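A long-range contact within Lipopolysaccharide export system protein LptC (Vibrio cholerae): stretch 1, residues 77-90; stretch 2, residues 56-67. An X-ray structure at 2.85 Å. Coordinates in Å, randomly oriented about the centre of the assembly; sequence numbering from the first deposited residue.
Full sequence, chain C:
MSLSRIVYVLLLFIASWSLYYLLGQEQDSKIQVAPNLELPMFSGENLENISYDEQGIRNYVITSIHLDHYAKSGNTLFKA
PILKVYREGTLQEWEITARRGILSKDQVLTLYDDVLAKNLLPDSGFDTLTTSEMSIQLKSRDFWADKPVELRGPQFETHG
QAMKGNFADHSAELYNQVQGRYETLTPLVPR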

ATOM      1  N   LEU C  77      52.111 -13.003 -28.000  1.00139.51           N
ATOM      2  CA  LEU C  77      52.878 -12.131 -28.881  1.00144.33           C
ATOM      3  C   LEU C  77      53.459 -10.953 -28.109  1.00146.43           C
ATOM      4  O   LEU C  77      52.723 -10.205 -27.461  1.00142.47           O
ATOM      5  CB  LEU C  77      52.008 -11.616 -30.027  1.00145.96           C
ATOM      6  CG  LEU C  77      51.164 -12.627 -30.809  1.00150.73           C
ATOM      7  CD1 LEU C  77      50.595 -11.981 -32.067  1.00155.83           C
ATOM      8  CD2 LEU C  77      51.949 -13.885 -31.151  1.00150.59           C
ATOM      9  N   PHE C  78      54.774 -10.779 -28.205  1.00147.57           N
ATOM     10  CA  PHE C  78      55.477  -9.685 -27.552  1.00144.08           C
ATOM     11  C   PHE C  78      55.860  -8.627 -28.575  1.00147.18           C
ATOM     12  O   PHE C  78      56.221  -8.949 -29.711  1.00151.63           O
ATOM     13  CB  PHE C  78      56.747 -10.173 -26.853  1.00141.48           C
ATOM     14  CG  PHE C  78      56.498 -11.140 -25.737  1.00139.98           C
ATOM     15  CD1 PHE C  78      56.210 -12.470 -26.003  1.00141.47           C
ATOM     16  CD2 PHE C  78      56.589 -10.729 -24.418  1.00138.92           C
ATOM     17  CE1 PHE C  78      55.991 -13.363 -24.977  1.00142.29           C
ATOM     18  CE2 PHE C  78      56.370 -11.617 -23.386  1.00140.41           C
ATOM     19  CZ  PHE C  78      56.072 -12.936 -23.664  1.00142.37           C
ATOM     20  N   LYS C  79      55.802  -7.365 -28.163  1.00145.33           N
ATOM     21  CA  LYS C  79      56.344  -6.258 -28.939  1.00147.66           C
ATOM     22  C   LYS C  79      57.558  -5.721 -28.199  1.00150.06           C
ATOM     23  O   LYS C  79      57.442  -5.300 -27.041  1.00149.78           O
ATOM     24  CB  LYS C  79      55.297  -5.162 -29.156  1.00149.48           C
ATOM     25  CG  LYS C  79      55.797  -3.934 -29.911  1.00150.08           C
ATOM     26  N   ALA C  80      58.723  -5.768 -28.866  1.00152.65           N
ATOM     27  CA  ALA C  80      60.013  -5.318 -28.351  1.00147.95           C
ATOM     28  C   ALA C  80      60.386  -6.094 -27.098  1.00142.78           C
ATOM     29  O   ALA C  80      60.533  -5.497 -26.028  1.00138.13           O
ATOM     30  CB  ALA C  80      59.989  -3.812 -28.072  1.00148.08           C
ATOM     31  N   PRO C  81      60.513  -7.414 -27.174  1.00143.53           N
ATOM     32  CA  PRO C  81      60.777  -8.182 -25.958  1.00142.35           C
ATOM     33  C   PRO C  81      62.246  -8.120 -25.548  1.00145.95           C
ATOM     34  O   PRO C  81      63.135  -7.756 -26.320  1.00149.08           O
ATOM     35  CB  PRO C  81      60.339  -9.602 -26.341  1.00138.99           C
ATOM     36  CG  PRO C  81      60.650  -9.684 -27.785  1.00139.27           C
ATOM     37  CD  PRO C  81      60.429  -8.289 -28.358  1.00142.66           C
ATOM     38  N   ILE C  82      62.486  -8.472 -24.286  1.00145.27           N
ATOM     39  CA  ILE C  82      63.830  -8.522 -23.719  1.00142.19           C
ATOM     40  C   ILE C  82      63.907  -9.789 -22.886  1.00140.10           C
ATOM     41  O   ILE C  82      63.283  -9.869 -21.824  1.00143.70           O
ATOM     42  CB  ILE C  82      64.153  -7.298 -22.854  1.00143.49           C
ATOM     43  CG1 ILE C  82      64.123  -6.018 -23.686  1.00148.05           C
ATOM     44  CG2 ILE C  82      65.480  -7.492 -22.126  1.00142.99           C
ATOM     45  CD1 ILE C  82      64.182  -4.764 -22.856  1.00151.29           C
ATOM     46  N   LEU C  83      64.665 -10.776 -23.349  1.00137.61           N
ATOM     47  CA  LEU C  83      64.723 -12.073 -22.685  1.00134.30           C
ATOM     48  C   LEU C  83      66.033 -12.220 -21.926  1.00135.56           C
ATOM     49  O   LEU C  83      67.104 -12.278 -22.535  1.00139.12           O
ATOM     50  CB  LEU C  83      64.579 -13.217 -23.685  1.00132.96           C
ATOM     51  CG  LEU C  83      64.806 -14.583 -23.032  1.00131.79           C
ATOM     52  CD1 LEU C  83      63.782 -14.866 -21.939  1.00132.82           C
ATOM     53  CD2 LEU C  83      64.756 -15.649 -24.074  1.00131.65           C
ATOM     54  N   LYS C  84      65.948 -12.329 -20.611  1.00133.28           N
ATOM     55  CA  LYS C  84      67.119 -12.587 -19.789  1.00133.95           C
ATOM     56  C   LYS C  84      67.144 -14.065 -19.412  1.00131.04           C
ATOM     57  O   LYS C  84      66.232 -14.552 -18.739  1.00129.57           O
ATOM     58  CB  LYS C  84      67.107 -11.700 -18.547  1.00140.26           C
ATOM     59  CG  LYS C  84      66.775 -10.247 -18.866  1.00147.58           C
ATOM     60  CD  LYS C  84      66.618  -9.406 -17.609  1.00151.05           C
ATOM     61  CE  LYS C  84      66.413  -7.932 -17.947  1.00152.11           C
ATOM     62  NZ  LYS C  84      67.566  -7.351 -18.698  1.00154.21           N
ATOM     63  N   VAL C  85      68.172 -14.780 -19.859  1.00130.63           N
ATOM     64  CA  VAL C  85      68.342 -16.182 -19.493  1.00123.68           C
ATOM     65  C   VAL C  85      69.186 -16.256 -18.231  1.00123.61           C
ATOM     66  O   VAL C  85      70.138 -15.487 -18.058  1.00126.13           O
ATOM     67  CB  VAL C  85      68.976 -16.988 -20.642  1.00119.46           C
ATOM     68  CG1 VAL C  85      69.009 -18.466 -20.292  1.00120.41           C
ATOM     69  CG2 VAL C  85      68.186 -16.780 -21.916  1.00119.18           C
ATOM     70  N   TYR C  86      68.830 -17.165 -17.331  1.00125.69           N
ATOM     71  CA  TYR C  86      69.494 -17.280 -16.043  1.00132.81           C
ATOM     72  C   TYR C  86      70.004 -18.696 -15.842  1.00141.62           C
ATOM     73  O   TYR C  86      69.256 -19.663 -16.025  1.00147.56           O
ATOM     74  CB  TYR C  86      68.556 -16.910 -14.896  1.00136.70           C
ATOM     75  CG  TYR C  86      68.228 -15.440 -14.803  1.00139.57           C
ATOM     76  CD1 TYR C  86      67.213 -14.891 -15.572  1.00143.33           C
ATOM     77  CD2 TYR C  86      68.916 -14.603 -13.930  1.00136.17           C
ATOM     78  CE1 TYR C  86      66.895 -13.549 -15.487  1.00141.53           C
ATOM     79  CE2 TYR C  86      68.605 -13.255 -13.838  1.00138.01           C
ATOM     80  CZ  TYR C  86      67.591 -12.733 -14.621  1.00137.02           C
ATOM     81  OH  TYR C  86      67.263 -11.396 -14.548  1.00129.42           O
ATOM     82  N   ARG C  87      71.270 -18.810 -15.455  1.00144.73           N
ATOM     83  CA  ARG C  87      71.852 -20.081 -15.043  1.00147.35           C
ATOM     84  C   ARG C  87      71.591 -20.246 -13.550  1.00147.44           C
ATOM     85  O   ARG C  87      72.131 -19.493 -12.733  1.00149.83           O
ATOM     86  CB  ARG C  87      73.347 -20.115 -15.359  1.00149.82           C
ATOM     87  N   GLU C  88      70.745 -21.214 -13.198  1.00146.29           N
ATOM     88  CA  GLU C  88      70.321 -21.460 -11.818  1.00149.90           C
ATOM     89  C   GLU C  88      69.618 -20.256 -11.191  1.00149.99           C
ATOM     90  O   GLU C  88      69.544 -20.152  -9.963  1.00145.32           O
ATOM     91  CB  GLU C  88      71.498 -21.895 -10.937  1.00152.85           C
ATOM     92  CG  GLU C  88      72.077 -23.250 -11.294  1.00154.92           C
ATOM     93  CD  GLU C  88      73.167 -23.682 -10.337  1.00157.88           C
ATOM     94  OE1 GLU C  88      73.508 -22.898  -9.425  1.00156.08           O
ATOM     95  OE2 GLU C  88      73.682 -24.808 -10.496  1.00161.71           O
ATOM     96  N   GLY C  89      69.102 -19.333 -12.008  1.00151.30           N
ATOM     97  CA  GLY C  89      68.340 -18.201 -11.520  1.00149.23           C
ATOM     98  C   GLY C  89      69.145 -17.052 -10.945  1.00150.21           C
ATOM     99  O   GLY C  89      68.673 -15.908 -10.979  1.00150.29           O
ATOM    100  N   THR C  90      70.343 -17.307 -10.421  1.00149.74           N
ATOM    101  CA  THR C  90      71.112 -16.267  -9.756  1.00151.65           C
ATOM    102  C   THR C  90      72.108 -15.567 -10.671  1.00154.36           C
ATOM    103  O   THR C  90      72.553 -14.462 -10.345  1.00157.70           O
ATOM    104  CB  THR C  90      71.856 -16.854  -8.550  1.00157.38           C
ATOM    105  OG1 THR C  90      72.658 -15.837  -7.937  1.00162.68           O
ATOM    106  CG2 THR C  90      72.742 -18.015  -8.980  1.00160.47           C
TER
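Stretch 2, residues 56-67: GIRNYVITSIHL

Stretch 2 is largely extended and lies antiparallel to stretch 1. Strand 58-64 runs beside strand 82-87, with axes 4.6 Å apart at closest approach and a crossing angle of 164°. The chain turns a corner at Ile65, and Leu67 then lies beside Phe78. Together the stretches bury 1073 Å².

Backbone pairing sets the register. Val61 pairs with Lys84: Val61 N donates to Lys84 O at 3.0 Å, and Lys84 N to Val61 O at 2.8 Å. Leu83 with Ile62 and Val85 with Tyr60 are the flanking non-hydrogen-bonded pairs, with CA atoms 4.5 and 4.8 Å apart. Thr63 N donates to Ile82 O at 2.8 Å. Near one end, the bond from Tyr86 N to Asn59 O is weak, at 3.5 Å. At the corner, Ile65 N donates to Lys79 O at 3.2 Å; just past it, His66 O accepts from Lys79 N at 2.9 Å. CA-H...O contacts fill in between, such as Leu83 CA to Val61 O at 3.2 Å.

Apolar contacts gather on the face that carries Phe78, Leu83, Ile62 and Leu67. Leu67 CD1 sits over a face of the Phe78 ring, 3.2 Å from its centroid, a CH-pi contact. Ile62 CG2 approaches Phe78 CE2 at 3.4 Å and Pro81 CB at 4.0 Å. Leu83 CD1 is 3.6 Å from both Tyr60 CD1 and Ile62 CG1. The polar Ser64 OG lies at the ring edge, 3.3 Å from Phe78 CD2. Apart from this face, Val61 CG2 touches Tyr86 CE1 at 3.7 Å.

Arg58 makes the polar side-chain contacts. Its guanidinium stacks on Tyr86, centres 3.9 Å apart and planes at 27°, giving a cation-pi contact. At the guanidinium edge, Arg58 NH1 donates to Gly89 O at 2.8 Å and Arg58 NE to Gly89 O at 3.3 Å. One side chain thus contacts both the Tyr86 ring and the backbone of Gly89, beyond the strand.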

ATOM      1  N   GLY C  56      61.072 -24.706  -9.028  1.00146.86           N
ATOM      2  CA  GLY C  56      60.907 -23.430  -8.365  1.00146.22           C
ATOM      3  C   GLY C  56      62.022 -22.427  -8.560  1.00148.45           C
ATOM      4  O   GLY C  56      62.108 -21.472  -7.781  1.00153.84           O
ATOM      5  N   ILE C  57      62.868 -22.602  -9.567  1.00144.45           N
ATOM      6  CA  ILE C  57      64.002 -21.714  -9.801  1.00141.01           C
ATOM      7  C   ILE C  57      63.672 -20.811 -10.980  1.00132.67           C
ATOM      8  O   ILE C  57      63.081 -21.257 -11.971  1.00136.40           O
ATOM      9  CB  ILE C  57      65.292 -22.523 -10.053  1.00145.67           C
ATOM     10  CG1 ILE C  57      65.522 -23.541  -8.929  1.00141.94           C
ATOM     11  CG2 ILE C  57      66.502 -21.604 -10.190  1.00148.52           C
ATOM     12  CD1 ILE C  57      65.686 -22.925  -7.558  1.00135.80           C
ATOM     13  N   ARG C  58      64.040 -19.536 -10.873  1.00126.60           N
ATOM     14  CA  ARG C  58      63.808 -18.583 -11.953  1.00124.69           C
ATOM     15  C   ARG C  58      64.456 -19.041 -13.261  1.00124.68           C
ATOM     16  O   ARG C  58      65.681 -19.006 -13.391  1.00131.40           O
ATOM     17  CB  ARG C  58      64.333 -17.202 -11.538  1.00124.61           C
ATOM     18  CG  ARG C  58      64.107 -16.106 -12.572  1.00124.81           C
ATOM     19  CD  ARG C  58      64.369 -14.717 -12.000  1.00124.80           C
ATOM     20  NE  ARG C  58      65.755 -14.531 -11.583  1.00128.66           N
ATOM     21  CZ  ARG C  58      66.273 -13.371 -11.187  1.00128.51           C
ATOM     22  NH1 ARG C  58      67.546 -13.303 -10.827  1.00126.78           N
ATOM     23  NH2 ARG C  58      65.522 -12.280 -11.156  1.00129.52           N
ATOM     24  N   ASN C  59      63.647 -19.468 -14.237  1.00122.65           N
ATOM     25  CA  ASN C  59      64.178 -19.945 -15.514  1.00125.41           C
ATOM     26  C   ASN C  59      64.602 -18.783 -16.417  1.00122.80           C
ATOM     27  O   ASN C  59      65.740 -18.740 -16.895  1.00129.94           O
ATOM     28  CB  ASN C  59      63.136 -20.839 -16.209  1.00130.71           C
ATOM     29  CG  ASN C  59      63.693 -21.583 -17.433  1.00137.11           C
ATOM     30  OD1 ASN C  59      64.881 -21.897 -17.513  1.00132.70           O
ATOM     31  ND2 ASN C  59      62.815 -21.880 -18.385  1.00142.34           N
ATOM     32  N   TYR C  60      63.706 -17.829 -16.659  1.00120.87           N
ATOM     33  CA  TYR C  60      64.000 -16.719 -17.560  1.00126.19           C
ATOM     34  C   TYR C  60      63.059 -15.565 -17.240  1.00126.76           C
ATOM     35  O   TYR C  60      62.124 -15.700 -16.447  1.00123.59           O
ATOM     36  CB  TYR C  60      63.877 -17.135 -19.037  1.00130.32           C
ATOM     37  CG  TYR C  60      62.480 -17.555 -19.429  1.00134.90           C
ATOM     38  CD1 TYR C  60      61.532 -16.616 -19.819  1.00138.97           C
ATOM     39  CD2 TYR C  60      62.100 -18.887 -19.391  1.00134.32           C
ATOM     40  CE1 TYR C  60      60.243 -16.991 -20.158  1.00135.72           C
ATOM     41  CE2 TYR C  60      60.816 -19.275 -19.738  1.00134.82           C
ATOM     42  CZ  TYR C  60      59.895 -18.319 -20.128  1.00134.09           C
ATOM     43  OH  TYR C  60      58.612 -18.680 -20.465  1.00136.39           O
ATOM     44  N   VAL C  61      63.318 -14.425 -17.878  1.00128.29           N
ATOM     45  CA  VAL C  61      62.522 -13.212 -17.714  1.00125.40           C
ATOM     46  C   VAL C  61      62.341 -12.584 -19.088  1.00128.72           C
ATOM     47  O   VAL C  61      63.310 -12.445 -19.840  1.00133.42           O
ATOM     48  CB  VAL C  61      63.184 -12.209 -16.746  1.00122.01           C
ATOM     49  CG1 VAL C  61      62.406 -10.895 -16.705  1.00123.77           C
ATOM     50  CG2 VAL C  61      63.315 -12.805 -15.346  1.00120.64           C
ATOM     51  N   ILE C  62      61.105 -12.221 -19.421  1.00130.42           N
ATOM     52  CA  ILE C  62      60.797 -11.514 -20.659  1.00131.36           C
ATOM     53  C   ILE C  62      60.197 -10.172 -20.275  1.00134.75           C
ATOM     54  O   ILE C  62      59.074 -10.112 -19.757  1.00136.11           O
ATOM     55  CB  ILE C  62      59.837 -12.293 -21.565  1.00122.97           C
ATOM     56  CG1 ILE C  62      60.319 -13.730 -21.764  1.00116.54           C
ATOM     57  CG2 ILE C  62      59.729 -11.596 -22.901  1.00123.27           C
ATOM     58  CD1 ILE C  62      59.480 -14.516 -22.741  1.00116.10           C
ATOM     59  N   THR C  63      60.939  -9.097 -20.531  1.00133.40           N
ATOM     60  CA  THR C  63      60.468  -7.736 -20.306  1.00135.66           C
ATOM     61  C   THR C  63      60.151  -7.122 -21.665  1.00141.76           C
ATOM     62  O   THR C  63      61.054  -6.911 -22.480  1.00147.36           O
ATOM     63  CB  THR C  63      61.508  -6.915 -19.548  1.00135.22           C
ATOM     64  OG1 THR C  63      61.859  -7.594 -18.333  1.00131.43           O
ATOM     65  CG2 THR C  63      60.956  -5.547 -19.207  1.00143.99           C
ATOM     66  N   SER C  64      58.870  -6.842 -21.903  1.00140.24           N
ATOM     67  CA  SER C  64      58.397  -6.290 -23.164  1.00139.81           C
ATOM     68  C   SER C  64      57.574  -5.038 -22.900  1.00141.43           C
ATOM     69  O   SER C  64      57.155  -4.767 -21.771  1.00141.91           O
ATOM     70  CB  SER C  64      57.560  -7.315 -23.943  1.00138.98           C
ATOM     71  OG  SER C  64      56.406  -7.697 -23.214  1.00138.17           O
ATOM     72  N   ILE C  65      57.348  -4.264 -23.967  1.00143.59           N
ATOM     73  CA  ILE C  65      56.495  -3.083 -23.876  1.00148.72           C
ATOM     74  C   ILE C  65      55.047  -3.400 -24.208  1.00158.38           C
ATOM     75  O   ILE C  65      54.160  -2.571 -23.947  1.00160.58           O
ATOM     76  CB  ILE C  65      56.989  -1.949 -24.799  1.00148.47           C
ATOM     77  CG1 ILE C  65      56.725  -2.290 -26.267  1.00148.10           C
ATOM     78  CG2 ILE C  65      58.471  -1.686 -24.578  1.00154.97           C
ATOM     79  CD1 ILE C  65      56.985  -1.138 -27.212  1.00153.06           C
ATOM     80  N   HIS C  66      54.775  -4.577 -24.767  1.00158.95           N
ATOM     81  CA  HIS C  66      53.427  -4.938 -25.168  1.00154.71           C
ATOM     82  C   HIS C  66      53.335  -6.453 -25.239  1.00152.88           C
ATOM     83  O   HIS C  66      54.238  -7.113 -25.763  1.00154.88           O
ATOM     84  CB  HIS C  66      53.069  -4.308 -26.514  1.00159.15           C
ATOM     85  CG  HIS C  66      51.647  -4.521 -26.915  1.00169.25           C
ATOM     86  ND1 HIS C  66      50.589  -4.068 -26.158  1.00173.19           N
ATOM     87  CD2 HIS C  66      51.105  -5.148 -27.985  1.00173.42           C
ATOM     88  CE1 HIS C  66      49.454  -4.403 -26.746  1.00173.98           C
ATOM     89  NE2 HIS C  66      49.740  -5.059 -27.857  1.00174.46           N
ATOM     90  N   LEU C  67      52.239  -6.995 -24.710  1.00149.11           N
ATOM     91  CA  LEU C  67      52.056  -8.436 -24.608  1.00144.68           C
ATOM     92  C   LEU C  67      50.603  -8.792 -24.858  1.00142.71           C
ATOM     93  O   LEU C  67      49.705  -8.166 -24.294  1.00139.49           O
ATOM     94  CB  LEU C  67      52.481  -8.947 -23.230  1.00144.46           C
ATOM     95  CG  LEU C  67      52.496 -10.468 -23.152  1.00150.15           C
ATOM     96  CD1 LEU C  67      53.232 -10.994 -24.367  1.00155.09           C
ATOM     97  CD2 LEU C  67      53.149 -10.939 -21.864  1.00151.23           C
TER